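Local coordinates for putative diflavin flavoprotein A 3 (Nostoc sp., PDB 3FNI) that probably serves, as the flavodoxin-like domain of a diiron flavoprotein, in electron transfer from NADH to oxygen, reducing it to water, at residues A[18-23]-A[131-136]. Sequence-based numbering, arbitrary orientation.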
loop_
_atom_site.group_PDB
_atom_site.type_symbol
_atom_site.label_atom_id
_atom_site.label_comp_id
_atom_site.label_asym_id
_atom_site.label_seq_id
_atom_site.Cartn_x
_atom_site.Cartn_y
_atom_site.Cartn_z
ATOM N N SER A 18 2.301 -11.910 -1.901
ATOM C CA SER A 18 1.719 -10.712 -1.311
ATOM C C SER A 18 1.641 -10.734 0.202
ATOM O O SER A 18 1.940 -9.745 0.865
ATOM C CB SER A 18 0.318 -10.487 -1.869
ATOM O OG SER A 18 0.383 -10.199 -3.240
ATOM N N ASP A 19 1.207 -11.869 0.733
ATOM C CA ASP A 19 1.060 -12.042 2.163
ATOM C C ASP A 19 2.388 -11.796 2.893
ATOM O O ASP A 19 2.445 -11.029 3.851
ATOM C CB ASP A 19 0.525 -13.454 2.445
ATOM C CG ASP A 19 -0.975 -13.596 2.159
ATOM O OD1 ASP A 19 -1.533 -12.820 1.351
ATOM O OD2 ASP A 19 -1.600 -14.509 2.738
ATOM N N ARG A 20 3.459 -12.429 2.426
ATOM C CA ARG A 20 4.761 -12.264 3.066
ATOM C C ARG A 20 5.386 -10.900 2.769
ATOM O O ARG A 20 6.047 -10.312 3.626
ATOM C CB ARG A 20 5.701 -13.393 2.634
ATOM C CG ARG A 20 5.175 -14.789 2.979
ATOM C CD ARG A 20 6.146 -15.869 2.540
ATOM N NE ARG A 20 7.408 -15.794 3.273
ATOM C CZ ARG A 20 8.488 -16.514 2.985
ATOM N NH1 ARG A 20 8.465 -17.371 1.971
ATOM N NH2 ARG A 20 9.593 -16.379 3.712
ATOM N N LEU A 21 5.173 -10.392 1.560
ATOM C CA LEU A 21 5.718 -9.092 1.190
ATOM C C LEU A 21 5.072 -7.983 2.020
ATOM O O LEU A 21 5.764 -7.093 2.537
ATOM C CB LEU A 21 5.506 -8.833 -0.304
ATOM C CG LEU A 21 6.365 -9.702 -1.223
ATOM C CD1 LEU A 21 5.910 -9.529 -2.645
ATOM C CD2 LEU A 21 7.828 -9.337 -1.075
ATOM N N ALA A 22 3.751 -8.046 2.155
ATOM C CA ALA A 22 3.017 -7.058 2.934
ATOM C C ALA A 22 3.364 -7.185 4.415
ATOM O O ALA A 22 3.521 -6.182 5.108
ATOM C CB ALA A 22 1.515 -7.225 2.732
ATOM N N GLN A 23 3.493 -8.417 4.899
ATOM C CA GLN A 23 3.823 -8.622 6.298
ATOM C C GLN A 23 5.169 -7.998 6.675
ATOM O O GLN A 23 5.314 -7.429 7.754
ATOM C CB GLN A 23 3.835 -10.115 6.637
ATOM C CG GLN A 23 4.083 -10.379 8.109
ATOM C CD GLN A 23 3.073 -9.660 8.987
ATOM O OE1 GLN A 23 3.439 -8.953 9.927
ATOM N NE2 GLN A 23 1.793 -9.836 8.681
ATOM N N ASN A 131 16.684 -10.995 1.409
ATOM C CA ASN A 131 17.187 -9.652 1.097
ATOM C C ASN A 131 16.007 -8.833 0.576
ATOM O O ASN A 131 15.968 -7.613 0.708
ATOM C CB ASN A 131 18.267 -9.720 0.013
ATOM C CG ASN A 131 19.548 -10.356 0.500
ATOM O OD1 ASN A 131 20.352 -10.841 -0.294
ATOM N ND2 ASN A 131 19.755 -10.344 1.811
ATOM N N THR A 132 15.061 -9.537 -0.040
ATOM C CA THR A 132 13.836 -8.962 -0.589
ATOM C C THR A 132 12.942 -8.499 0.560
ATOM O O THR A 132 12.459 -7.367 0.586
ATOM C CB THR A 132 13.065 -10.028 -1.398
ATOM O OG1 THR A 132 13.842 -10.405 -2.537
ATOM C CG2 THR A 132 11.706 -9.509 -1.848
ATOM N N TYR A 133 12.735 -9.392 1.518
ATOM C CA TYR A 133 11.898 -9.088 2.658
ATOM C C TYR A 133 12.527 -8.076 3.585
ATOM O O TYR A 133 11.819 -7.372 4.299
ATOM C CB TYR A 133 11.576 -10.361 3.428
ATOM C CG TYR A 133 10.756 -11.331 2.627
ATOM C CD1 TYR A 133 9.594 -10.913 1.969
ATOM C CD2 TYR A 133 11.127 -12.672 2.530
ATOM C CE1 TYR A 133 8.825 -11.808 1.239
ATOM C CE2 TYR A 133 10.366 -13.574 1.804
ATOM C CZ TYR A 133 9.220 -13.140 1.162
ATOM O OH TYR A 133 8.465 -14.041 0.449
ATOM N N LYS A 134 13.855 -8.010 3.577
ATOM C CA LYS A 134 14.572 -7.064 4.418
ATOM C C LYS A 134 14.391 -5.683 3.807
ATOM O O LYS A 134 14.380 -4.679 4.509
ATOM C CB LYS A 134 16.062 -7.410 4.474
ATOM C CG LYS A 134 16.864 -6.501 5.394
ATOM C CD LYS A 134 18.375 -6.660 5.204
ATOM C CE LYS A 134 18.845 -8.104 5.391
ATOM N NZ LYS A 134 18.571 -8.669 6.756
ATOM N N LEU A 135 14.256 -5.649 2.486
ATOM C CA LEU A 135 14.063 -4.406 1.760
ATOM C C LEU A 135 12.664 -3.869 2.066
ATOM O O LEU A 135 12.497 -2.680 2.332
ATOM C CB LEU A 135 14.216 -4.657 0.259
ATOM C CG LEU A 135 14.008 -3.471 -0.688
ATOM C CD1 LEU A 135 15.111 -2.433 -0.480
ATOM C CD2 LEU A 135 14.015 -3.969 -2.128
ATOM N N CYS A 136 11.665 -4.752 2.027
ATOM C CA CYS A 136 10.281 -4.375 2.328
ATOM C C CYS A 136 10.186 -3.837 3.747
ATOM O O CYS A 136 9.445 -2.891 4.024
ATOM C CB CYS A 136 9.342 -5.581 2.232
ATOM S SG CYS A 136 9.256 -6.380 0.636
#
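Y133 of helix 130-152 lays its ring between R20 and L21 of helix 18-31, a place that suits a flat side chain with a neighbour on each side. R20 CB, directed at the other helix, starts 3.6 Å from Y133 OH; CD lies at the same distance from this oxygen. Beyond CD a bend at chi3 (65°) brings the guanidinium alongside the phenolic end, with Y133 OH 3.3 Å above the guanidinium plane, off-centre, and NH2 3.5 Å from Y133 CE2. The two planes are 35° apart, oblique packing rather than a flat stack. An arginine suits this exposed position, its CB and CD beside the phenolic end while its charge makes a weak, long ion pair with E130. On the inner side one methyl of the buried leucine, L21 CD2, approaches Y133 CE1 to 3.5 Å, C136 SG to 3.7 Å and T132 CG2 to 4.0 Å, apolar as a buried place requires. An alanine at Y133 would probably open a gap beside L21 and leave the R20 chain free to swing. The axes of segments 18-23 and 131-136 pass 9.1 Å apart, at 48°. L21 also touches F93 of strand 89-93, placing helix 18-31 between the parallel sheet and the start of helix 130-152.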